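PDB 6K8C: folylpolyglutamate synthase (FolC) from Helicobacter pylori, which probably joins L-glutamate to dihydropteroate and adds further glutamates to tetrahydrofolates, using ATP, in folate biosynthesis. Local coordinates for residues F43-K48 against D137-E142; T61-T66 against V76-S81; E86-F91 against V98-L103; Q108-H113 against T126-M131. One frame throughout, in Å; residues are numbered along the deposited sequence.

Contact 1: F43-K48 against D137-E142; sequences FEIQAK and DYLVLE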
# COMPACT_ATOMS: atom_id res chain seq x y z
N PHE A 43 -16.30 -7.86 20.11
CA PHE A 43 -15.72 -9.19 20.12
C PHE A 43 -14.20 -9.11 20.06
O PHE A 43 -13.63 -8.09 19.66
CB PHE A 43 -16.25 -10.04 18.96
CG PHE A 43 -15.96 -9.47 17.60
CD1 PHE A 43 -14.77 -9.78 16.95
CD2 PHE A 43 -16.86 -8.63 16.97
CE1 PHE A 43 -14.49 -9.26 15.71
CE2 PHE A 43 -16.59 -8.11 15.72
CZ PHE A 43 -15.40 -8.42 15.09
N GLU A 44 -13.56 -10.21 20.45
CA GLU A 44 -12.13 -10.42 20.27
C GLU A 44 -11.97 -11.23 18.98
O GLU A 44 -12.37 -12.40 18.93
CB GLU A 44 -11.55 -11.16 21.47
CG GLU A 44 -10.04 -11.29 21.50
CD GLU A 44 -9.48 -11.01 22.89
OE1 GLU A 44 -8.24 -10.93 23.05
OE2 GLU A 44 -10.29 -10.85 23.83
N ILE A 45 -11.42 -10.60 17.95
CA ILE A 45 -11.38 -11.22 16.63
C ILE A 45 -10.61 -12.54 16.68
O ILE A 45 -9.55 -12.65 17.32
CB ILE A 45 -10.79 -10.25 15.59
CG1 ILE A 45 -10.86 -10.85 14.18
CG2 ILE A 45 -9.35 -9.87 15.94
CD1 ILE A 45 -11.02 -9.82 13.08
N GLN A 46 -11.15 -13.57 16.02
CA GLN A 46 -10.53 -14.89 16.03
C GLN A 46 -9.58 -15.12 14.86
O GLN A 46 -8.73 -16.01 14.94
CB GLN A 46 -11.60 -15.98 16.04
CG GLN A 46 -12.77 -15.65 16.95
CD GLN A 46 -13.85 -16.71 16.91
OE1 GLN A 46 -15.00 -16.43 16.54
NE2 GLN A 46 -13.50 -17.92 17.29
N ALA A 47 -9.72 -14.35 13.78
CA ALA A 47 -8.83 -14.48 12.64
C ALA A 47 -7.37 -14.34 13.05
O ALA A 47 -7.03 -13.56 13.95
CB ALA A 47 -9.17 -13.43 11.58
N LYS A 48 -6.50 -15.11 12.41
CA LYS A 48 -5.08 -14.93 12.62
C LYS A 48 -4.63 -13.66 11.91
O LYS A 48 -4.99 -13.43 10.75
CB LYS A 48 -4.31 -16.15 12.11
CG LYS A 48 -4.57 -17.41 12.94
CD LYS A 48 -3.78 -18.60 12.40
CE LYS A 48 -4.22 -19.91 13.06
NZ LYS A 48 -4.25 -19.81 14.54
N ASP A 137 -10.82 -15.98 8.27
CA ASP A 137 -9.77 -16.84 8.79
C ASP A 137 -8.48 -16.08 9.02
O ASP A 137 -7.73 -16.40 9.95
CB ASP A 137 -9.53 -18.01 7.83
CG ASP A 137 -10.78 -18.85 7.61
OD1 ASP A 137 -11.25 -19.46 8.59
OD2 ASP A 137 -11.30 -18.88 6.48
N TYR A 138 -8.20 -15.08 8.18
CA TYR A 138 -6.96 -14.33 8.26
C TYR A 138 -7.26 -12.86 8.04
O TYR A 138 -8.13 -12.50 7.25
CB TYR A 138 -5.93 -14.81 7.22
CG TYR A 138 -5.42 -16.21 7.48
CD1 TYR A 138 -4.31 -16.42 8.29
CD2 TYR A 138 -6.06 -17.31 6.93
CE1 TYR A 138 -3.85 -17.71 8.54
CE2 TYR A 138 -5.61 -18.59 7.18
CZ TYR A 138 -4.51 -18.79 7.99
OH TYR A 138 -4.06 -20.07 8.23
N LEU A 139 -6.53 -12.01 8.77
CA LEU A 139 -6.60 -10.57 8.61
C LEU A 139 -5.19 -10.08 8.30
O LEU A 139 -4.29 -10.17 9.15
CB LEU A 139 -7.15 -9.90 9.87
CG LEU A 139 -7.10 -8.38 9.91
CD1 LEU A 139 -7.88 -7.79 8.74
CD2 LEU A 139 -7.64 -7.86 11.24
N VAL A 140 -4.98 -9.62 7.08
CA VAL A 140 -3.69 -9.08 6.64
C VAL A 140 -3.76 -7.57 6.85
O VAL A 140 -4.48 -6.87 6.13
CB VAL A 140 -3.37 -9.44 5.19
CG1 VAL A 140 -1.96 -8.95 4.81
CG2 VAL A 140 -3.44 -10.96 4.99
N LEU A 141 -3.01 -7.09 7.83
CA LEU A 141 -3.18 -5.76 8.41
C LEU A 141 -1.94 -4.93 8.12
O LEU A 141 -0.88 -5.16 8.70
CB LEU A 141 -3.41 -5.88 9.92
CG LEU A 141 -4.11 -4.78 10.72
CD1 LEU A 141 -5.58 -4.69 10.35
CD2 LEU A 141 -3.95 -5.08 12.20
N GLU A 142 -2.08 -3.96 7.22
CA GLU A 142 -0.97 -3.08 6.87
C GLU A 142 -0.85 -1.96 7.89
O GLU A 142 -1.84 -1.30 8.22
CB GLU A 142 -1.19 -2.50 5.48
CG GLU A 142 -0.04 -1.68 4.93
CD GLU A 142 -0.37 -1.10 3.58
OE1 GLU A 142 -0.56 0.13 3.49
OE2 GLU A 142 -0.45 -1.87 2.60

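Contact 2: T61-T66 against V76-S81; sequences TGRFLT and VLHFTS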
# COMPACT_ATOMS: atom_id res chain seq x y z
N THR A 61 3.08 -7.16 -1.39
CA THR A 61 3.39 -8.29 -0.51
C THR A 61 2.14 -8.77 0.21
O THR A 61 1.86 -9.97 0.28
CB THR A 61 4.47 -7.90 0.50
OG1 THR A 61 5.63 -7.43 -0.18
CG2 THR A 61 4.83 -9.10 1.37
N GLY A 62 1.37 -7.83 0.77
CA GLY A 62 0.17 -8.22 1.49
C GLY A 62 -0.90 -8.81 0.59
O GLY A 62 -1.58 -9.76 0.97
N ARG A 63 -1.06 -8.25 -0.61
CA ARG A 63 -2.11 -8.74 -1.49
C ARG A 63 -1.74 -10.10 -2.08
O ARG A 63 -2.62 -10.95 -2.27
CB ARG A 63 -2.40 -7.72 -2.60
CG ARG A 63 -3.63 -8.06 -3.46
CD ARG A 63 -4.93 -8.12 -2.64
NE ARG A 63 -5.18 -6.86 -1.95
CZ ARG A 63 -5.75 -5.80 -2.52
NH1 ARG A 63 -6.16 -5.85 -3.78
NH2 ARG A 63 -5.92 -4.70 -1.81
N PHE A 64 -0.46 -10.31 -2.37
CA PHE A 64 0.00 -11.63 -2.82
C PHE A 64 -0.31 -12.69 -1.77
O PHE A 64 -0.84 -13.76 -2.09
CB PHE A 64 1.51 -11.60 -3.10
CG PHE A 64 1.88 -11.29 -4.52
CD1 PHE A 64 1.19 -11.86 -5.57
CD2 PHE A 64 2.94 -10.43 -4.79
CE1 PHE A 64 1.55 -11.57 -6.89
CE2 PHE A 64 3.30 -10.14 -6.10
CZ PHE A 64 2.61 -10.71 -7.15
N LEU A 65 0.03 -12.41 -0.51
CA LEU A 65 -0.30 -13.33 0.57
C LEU A 65 -1.81 -13.56 0.66
O LEU A 65 -2.27 -14.70 0.80
CB LEU A 65 0.24 -12.79 1.90
CG LEU A 65 -0.11 -13.57 3.17
CD1 LEU A 65 0.42 -15.00 3.10
CD2 LEU A 65 0.46 -12.87 4.39
N THR A 66 -2.59 -12.48 0.58
CA THR A 66 -4.05 -12.58 0.60
C THR A 66 -4.57 -13.49 -0.51
O THR A 66 -5.46 -14.32 -0.28
CB THR A 66 -4.67 -11.18 0.46
OG1 THR A 66 -4.29 -10.37 1.58
CG2 THR A 66 -6.21 -11.25 0.41
N VAL A 76 -10.30 -14.04 3.95
CA VAL A 76 -9.22 -13.11 4.28
C VAL A 76 -9.68 -11.68 4.02
O VAL A 76 -10.31 -11.40 3.00
CB VAL A 76 -7.95 -13.41 3.44
CG1 VAL A 76 -6.78 -12.54 3.91
CG2 VAL A 76 -7.58 -14.88 3.51
N LEU A 77 -9.34 -10.78 4.93
CA LEU A 77 -9.47 -9.35 4.71
C LEU A 77 -8.09 -8.72 4.66
O LEU A 77 -7.28 -8.92 5.57
CB LEU A 77 -10.31 -8.68 5.80
CG LEU A 77 -10.65 -7.23 5.44
CD1 LEU A 77 -12.06 -6.91 5.89
CD2 LEU A 77 -9.66 -6.23 6.04
N HIS A 78 -7.84 -7.94 3.62
CA HIS A 78 -6.59 -7.21 3.46
C HIS A 78 -6.87 -5.72 3.66
O HIS A 78 -7.61 -5.11 2.88
CB HIS A 78 -5.98 -7.45 2.08
CG HIS A 78 -4.63 -6.83 1.90
ND1 HIS A 78 -4.10 -6.55 0.66
CD2 HIS A 78 -3.70 -6.44 2.81
CE1 HIS A 78 -2.89 -6.02 0.81
NE2 HIS A 78 -2.63 -5.95 2.10
N PHE A 79 -6.29 -5.16 4.71
CA PHE A 79 -6.49 -3.77 5.10
C PHE A 79 -5.27 -2.96 4.68
O PHE A 79 -4.17 -3.24 5.14
CB PHE A 79 -6.70 -3.70 6.61
CG PHE A 79 -6.78 -2.30 7.16
CD1 PHE A 79 -7.78 -1.44 6.77
CD2 PHE A 79 -5.86 -1.87 8.11
CE1 PHE A 79 -7.86 -0.16 7.29
CE2 PHE A 79 -5.94 -0.59 8.64
CZ PHE A 79 -6.94 0.26 8.23
N THR A 80 -5.47 -1.97 3.81
CA THR A 80 -4.37 -1.18 3.28
C THR A 80 -4.66 0.31 3.45
O THR A 80 -5.76 0.71 3.81
CB THR A 80 -4.12 -1.47 1.79
OG1 THR A 80 -5.29 -1.13 1.04
CG2 THR A 80 -3.81 -2.94 1.59
N SER A 81 -3.64 1.13 3.20
CA SER A 81 -3.82 2.58 3.26
C SER A 81 -2.72 3.23 2.43
O SER A 81 -1.64 2.64 2.28
CB SER A 81 -3.78 3.08 4.71
OG SER A 81 -2.48 3.00 5.24

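Contact 3: E86-F91 against V98-L103; sequences EFRERF and VGESVL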
# COMPACT_ATOMS: atom_id res chain seq x y z
N GLU A 86 -11.38 5.66 -3.99
CA GLU A 86 -12.45 5.56 -3.01
C GLU A 86 -11.92 5.00 -1.71
O GLU A 86 -11.01 4.16 -1.70
CB GLU A 86 -13.61 4.66 -3.48
CG GLU A 86 -14.15 4.94 -4.86
CD GLU A 86 -14.91 3.75 -5.41
OE1 GLU A 86 -15.69 3.15 -4.65
OE2 GLU A 86 -14.72 3.42 -6.60
N PHE A 87 -12.53 5.44 -0.60
CA PHE A 87 -12.17 4.96 0.73
C PHE A 87 -12.28 3.45 0.84
O PHE A 87 -11.47 2.81 1.53
CB PHE A 87 -13.07 5.63 1.78
CG PHE A 87 -12.80 5.20 3.20
CD1 PHE A 87 -11.71 5.69 3.90
CD2 PHE A 87 -13.65 4.31 3.84
CE1 PHE A 87 -11.46 5.29 5.20
CE2 PHE A 87 -13.41 3.91 5.15
CZ PHE A 87 -12.31 4.40 5.83
N ARG A 88 -13.27 2.84 0.18
CA ARG A 88 -13.49 1.41 0.40
C ARG A 88 -12.39 0.54 -0.21
O ARG A 88 -12.37 -0.66 0.07
CB ARG A 88 -14.85 0.98 -0.14
CG ARG A 88 -14.98 1.00 -1.65
CD ARG A 88 -16.44 0.90 -2.04
NE ARG A 88 -16.61 0.69 -3.48
CZ ARG A 88 -17.07 -0.43 -4.02
NH1 ARG A 88 -17.19 -0.53 -5.33
NH2 ARG A 88 -17.42 -1.45 -3.24
N GLU A 89 -11.49 1.11 -1.02
CA GLU A 89 -10.31 0.37 -1.48
C GLU A 89 -9.51 -0.21 -0.32
O GLU A 89 -8.79 -1.20 -0.49
CB GLU A 89 -9.38 1.28 -2.29
CG GLU A 89 -9.92 1.74 -3.62
CD GLU A 89 -9.10 2.89 -4.17
OE1 GLU A 89 -7.89 2.99 -3.85
OE2 GLU A 89 -9.68 3.68 -4.94
N ARG A 90 -9.59 0.42 0.85
CA ARG A 90 -8.80 0.02 2.01
C ARG A 90 -9.19 -1.35 2.55
O ARG A 90 -8.47 -1.88 3.39
CB ARG A 90 -8.95 1.08 3.11
CG ARG A 90 -8.30 2.42 2.75
CD ARG A 90 -8.82 3.55 3.64
NE ARG A 90 -8.30 4.84 3.22
CZ ARG A 90 -7.33 5.50 3.85
NH1 ARG A 90 -6.77 4.98 4.93
NH2 ARG A 90 -6.92 6.68 3.39
N PHE A 91 -10.29 -1.93 2.08
CA PHE A 91 -10.80 -3.20 2.62
C PHE A 91 -11.04 -4.17 1.46
O PHE A 91 -12.06 -4.09 0.77
CB PHE A 91 -12.08 -2.97 3.42
CG PHE A 91 -12.02 -1.76 4.32
CD1 PHE A 91 -11.51 -1.86 5.60
CD2 PHE A 91 -12.50 -0.53 3.88
CE1 PHE A 91 -11.47 -0.74 6.44
CE2 PHE A 91 -12.45 0.59 4.71
CZ PHE A 91 -11.94 0.48 5.99
N VAL A 98 -14.52 -4.28 -0.70
CA VAL A 98 -15.75 -4.42 0.07
C VAL A 98 -16.88 -3.62 -0.57
O VAL A 98 -16.67 -2.54 -1.13
CB VAL A 98 -15.52 -4.00 1.54
CG1 VAL A 98 -15.30 -2.49 1.64
CG2 VAL A 98 -16.69 -4.44 2.41
N GLY A 99 -18.09 -4.18 -0.52
CA GLY A 99 -19.24 -3.48 -1.04
C GLY A 99 -19.63 -2.31 -0.15
O GLY A 99 -19.45 -2.34 1.07
N GLU A 100 -20.18 -1.27 -0.78
CA GLU A 100 -20.53 -0.05 -0.05
C GLU A 100 -21.50 -0.32 1.08
O GLU A 100 -21.37 0.24 2.18
CB GLU A 100 -21.12 0.98 -1.01
CG GLU A 100 -20.14 1.54 -2.02
CD GLU A 100 -20.60 2.87 -2.58
OE1 GLU A 100 -19.75 3.61 -3.13
OE2 GLU A 100 -21.80 3.18 -2.45
N SER A 101 -22.50 -1.18 0.85
CA SER A 101 -23.51 -1.41 1.88
C SER A 101 -22.96 -2.22 3.04
O SER A 101 -23.36 -2.01 4.18
CB SER A 101 -24.74 -2.09 1.27
OG SER A 101 -24.35 -3.04 0.29
N VAL A 102 -22.03 -3.14 2.76
CA VAL A 102 -21.38 -3.89 3.83
C VAL A 102 -20.55 -2.96 4.70
O VAL A 102 -20.54 -3.08 5.94
CB VAL A 102 -20.52 -5.02 3.23
CG1 VAL A 102 -19.73 -5.72 4.32
CG2 VAL A 102 -21.40 -6.02 2.48
N LEU A 103 -19.84 -2.03 4.08
CA LEU A 103 -19.03 -1.07 4.83
C LEU A 103 -19.91 -0.11 5.63
O LEU A 103 -19.62 0.19 6.80
CB LEU A 103 -18.13 -0.30 3.87
CG LEU A 103 -17.18 0.75 4.46
CD1 LEU A 103 -16.29 0.15 5.54
CD2 LEU A 103 -16.35 1.37 3.35
O HOH W 1 -17.24 3.97 -2.61

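Contact 4: Q108-H113 against T126-M131; sequences QQLQSH and TLLAVM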
# COMPACT_ATOMS: atom_id res chain seq x y z
N GLN A 108 -22.46 1.69 10.78
CA GLN A 108 -23.69 1.92 11.54
C GLN A 108 -23.62 1.24 12.91
O GLN A 108 -24.14 1.78 13.90
CB GLN A 108 -24.90 1.43 10.76
CG GLN A 108 -25.42 2.44 9.74
CD GLN A 108 -25.55 3.85 10.30
OE1 GLN A 108 -26.05 4.04 11.41
NE2 GLN A 108 -25.09 4.84 9.54
N GLN A 109 -22.99 0.07 12.99
CA GLN A 109 -22.84 -0.60 14.28
C GLN A 109 -21.84 0.12 15.17
O GLN A 109 -22.02 0.17 16.40
CB GLN A 109 -22.41 -2.05 14.08
CG GLN A 109 -23.35 -2.88 13.22
CD GLN A 109 -22.89 -4.32 13.08
OE1 GLN A 109 -22.68 -4.81 11.97
NE2 GLN A 109 -22.72 -5.00 14.21
N LEU A 110 -20.77 0.68 14.59
CA LEU A 110 -19.71 1.28 15.39
C LEU A 110 -20.08 2.66 15.92
O LEU A 110 -19.72 3.02 17.05
CB LEU A 110 -18.42 1.39 14.58
CG LEU A 110 -17.61 0.13 14.30
CD1 LEU A 110 -16.40 0.49 13.45
CD2 LEU A 110 -17.19 -0.51 15.61
N GLN A 111 -20.76 3.47 15.10
CA GLN A 111 -20.84 4.91 15.35
C GLN A 111 -21.55 5.26 16.65
O GLN A 111 -21.34 6.36 17.17
CB GLN A 111 -21.53 5.60 14.18
CG GLN A 111 -22.87 5.00 13.79
CD GLN A 111 -24.00 5.47 14.68
OE1 GLN A 111 -23.99 6.59 15.18
NE2 GLN A 111 -24.98 4.60 14.90
N SER A 112 -22.37 4.36 17.20
CA SER A 112 -23.13 4.67 18.40
C SER A 112 -22.31 4.56 19.68
O SER A 112 -22.85 4.80 20.76
CB SER A 112 -24.35 3.75 18.50
OG SER A 112 -24.04 2.43 18.10
N HIS A 113 -21.03 4.23 19.59
CA HIS A 113 -20.20 4.04 20.77
C HIS A 113 -19.22 5.19 20.92
O HIS A 113 -18.71 5.74 19.93
CB HIS A 113 -19.45 2.71 20.72
CG HIS A 113 -20.35 1.52 20.64
ND1 HIS A 113 -20.55 0.67 21.70
CD2 HIS A 113 -21.12 1.05 19.63
CE1 HIS A 113 -21.39 -0.28 21.35
NE2 HIS A 113 -21.76 -0.07 20.10
N THR A 126 -9.24 1.33 11.09
CA THR A 126 -8.78 0.08 11.70
C THR A 126 -9.93 -0.69 12.33
O THR A 126 -10.05 -1.91 12.15
CB THR A 126 -7.69 0.38 12.73
OG1 THR A 126 -6.58 1.03 12.09
CG2 THR A 126 -7.18 -0.91 13.39
N LEU A 127 -10.79 -0.00 13.09
CA LEU A 127 -11.94 -0.68 13.69
C LEU A 127 -12.88 -1.21 12.62
O LEU A 127 -13.45 -2.30 12.77
CB LEU A 127 -12.70 0.26 14.64
CG LEU A 127 -11.99 0.71 15.91
CD1 LEU A 127 -12.97 1.50 16.79
CD2 LEU A 127 -11.40 -0.46 16.68
N LEU A 128 -13.08 -0.45 11.54
CA LEU A 128 -13.91 -0.93 10.45
C LEU A 128 -13.34 -2.21 9.85
O LEU A 128 -14.09 -3.14 9.53
CB LEU A 128 -14.05 0.15 9.37
CG LEU A 128 -14.96 1.34 9.67
CD1 LEU A 128 -14.79 2.41 8.61
CD2 LEU A 128 -16.41 0.89 9.77
N ALA A 129 -12.02 -2.28 9.71
CA ALA A 129 -11.39 -3.50 9.19
C ALA A 129 -11.67 -4.69 10.11
O ALA A 129 -12.00 -5.78 9.64
CB ALA A 129 -9.89 -3.29 9.01
N VAL A 130 -11.52 -4.49 11.42
CA VAL A 130 -11.77 -5.58 12.36
C VAL A 130 -13.23 -6.01 12.32
O VAL A 130 -13.54 -7.20 12.37
CB VAL A 130 -11.35 -5.18 13.79
CG1 VAL A 130 -11.61 -6.33 14.77
CG2 VAL A 130 -9.89 -4.75 13.81
N MET A 131 -14.15 -5.04 12.22
CA MET A 131 -15.57 -5.37 12.11
C MET A 131 -15.84 -6.19 10.85
O MET A 131 -16.56 -7.20 10.89
CB MET A 131 -16.41 -4.10 12.12
CG MET A 131 -16.66 -3.51 13.50
SD MET A 131 -17.72 -4.54 14.54
CE MET A 131 -19.25 -4.50 13.60

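Contact 1: F43-K48 against D137-E142
The two backbones meet roughly at right angles, 43-48 coming in as a loop and 137-142 turning into strand 138-142, and they fall into step at Lys-48 and Tyr-138, which form a parallel bridge. Two backbone hydrogen bonds bracket it. Lys-48 N gives its hydrogen to Asp-137 O over 3.0 Å, somewhat bent at 151°, and Leu-139 N reaches Lys-48 O over 2.9 Å, straighter at 167°; in both, the donor stands above the carbonyl plane. Lys-48 O is also approached by Tyr-138 CA at 3.3 Å, a CA-H...O contact. The bridge opens the pairing of strands 48-53 and 138-142, neighbours in the central, largely parallel sheet of the Mur ligase middle domain, where strand 48-53 runs on toward the P-loop and helix 58-70. Lys-48 and Tyr-138 project from the same face of the sheet and lie alongside each other, both with CG anti to the carbonyl carbon. Lys-48 CB sits 3.8 Å from Tyr-138 CD1 and its CD 4.0 Å from Tyr-138 CE1, so it is the aliphatic part of the lysine that meets the ring, while the chain bends only at chi4 (-50°). Phe-74 stacks edge-to-face with the same tyrosine. The methyl of Ala-47 points toward 137-142, with CB 3.9 Å from Tyr-138 N. Further back along the loop, Ile-45 CD1 touches Leu-139 CD2 at 4.3 Å, a looser apolar contact. The CB of Asp-137 points away from the loop, and OD2 accepts a hydrogen bond from Lys-75 N.

Contact 2: T61-T66 against V76-S81
One hydrogen bond joins helix 61-66 to strand 76-79: Arg-63 NE donates to His-78 ND1 over 2.8 Å, nearly straight at 169°. The bond lies in the plane of both groups although guanidinium and imidazole stand 86° apart, and the arginine gets there by bending at chi2 and chi3. Phe-92 adds a cation-pi contact to the same arginine. With ND1 as acceptor, a neutral imidazole carrying its hydrogen on NE2 is likely. A second polar grip stays within the helix, where Gly-62 O takes both Thr-66 N and, at 2.8 Å, Thr-66 OG1. The helix follows the P-loop and runs antiparallel to the strand, their axes 8.9 Å apart, as the helical arm of a beta-alpha-beta crossover from strand 48-53 over strand 138-142 to strand 76-79. Packing against the imidazole comes from both faces: Gly-62 C lies over one, 3.4 Å from His-78 CE1, and Thr-80 CG2 over the other. Gly-62 has no side chain, and the ring occupies the place where one would lie. Thr-66 OG1 also sits close to His-78 CB, at 3.4 Å. Apolar contact continues at the strand's start, where Thr-66 CG2 meets Val-76 CG1 at 3.8 Å.

Contact 3: E86-F91 against V98-L103
Arg-88 takes the crowded first torsion, with CG between the backbone N and the carbonyl carbon (chi1 69°), and then runs extended from CG to NE, which lays its guanidinium against the start of 98-103. There NH2 gives a very short hydrogen bond, 2.5 Å, to Val-98 O; it is strongly bent (128°) and the oxygen is tilted out of the guanidinium plane. On the same group NE meets Glu-86 OE1 at 2.9 Å in a salt bridge lying in the guanidinium plane and using the syn lone pair of the carboxylate. Glu-100 crosses at about a right angle, its CG over one guanidinium face. Its OE1 is tied to Glu-86 indirectly: a single water donates to Glu-86 OE1 at 2.7 Å and to Glu-100 OE1 at 2.6 Å, probably easing the repulsion between the two carboxylates. The chain between the segments forms the beta hairpin of strands 91-93 and 96-97 at the edge of the central sheet. Just past it, Val-98 N donates to Phe-91 O over 2.9 Å, nearly along the C=O axis, and Gly-99 stands at the N-cap of helix 100-110. Val-98 CG1, also in the crowded position, packs alongside Phe-91 at 3.7 Å from its CB. Leu-103, one turn into the helix, uses both branches: CD1 approaches Phe-91 CE2 at 4.0 Å, while CD2 touches Arg-88 CB at 3.8 Å and the edge of the Phe-87 ring. Leu-12 of helix 12-17 packs on Phe-87 and Leu-103, and helix 121-132 on Phe-91.

Contact 4: Q108-H113 against T126-M131
Leu-110 of helix 100-110 carries this helix-helix contact with helix 121-132 in the Mur ligase middle domain. Its CD1 rests 3.9 Å from Leu-127 CB and 3.7 Å from Leu-128 CD2, and its other branch, CD2, meets Met-131 CG at 3.7 Å. Leu-110 and Met-131 reach toward each other tip to tip, whereas the two leucines of the second helix cross it obliquely. Met-131 bends at both chi2 (-68°) and chi3 (-64°), which brings its methyl round to Gln-109: CE lies 3.7 Å from Gln-109 CD and 4.0 Å from Gln-109 CB. Contact with the glutamine is thus made by a methyl laid against the extended side chain rather than by a polar bond. The next shell is also largely apolar. Phe-38 of helix 28-41 packs on both Leu-110 and Met-131, and Ile-34 of the same helix touches Leu-127. Leu-128 also presses on Leu-103 and Ala-106 of helix 100-110. Beyond Leu-110 the chain leaves the interface through a type I beta turn ending at His-113, closed by His-113 N donating to Leu-110 O at 3.1 Å. Ser-116 OG is a second hydrogen-bond partner of that carbonyl, and His-113 is the N-cap of the helix that follows. Within this turn region the side chain of Gln-111 folds back on its own segment, NE2 reaching a lone pair of Gln-108 O in the carbonyl plane at 3.1 Å with an angle of 158° at the hydrogen.

In the fold
All four contacts belong to the domain built on the larger sheet. Contact 1 closes a long loop in the chain, and contacts 2, 3 and 4 follow in series inside it. Strands 138-142 and 76-79 are sheet neighbours, so contacts 1 and 2 adjoin, their centres 12 Å apart. Contact 2 passes on to contact 3 where Thr-80 N lies 3.0 Å from Arg-90 O, a probable hydrogen bond. Contacts 3 and 4 share helix 100-110, their centres 13 Å apart. Helix 121-132 of contact 4 touches Phe-79 and Phe-91, while Val-76 and His-78 face helix 58-70: the sheet is thus covered by helices on both faces, as in P-loop NTPases.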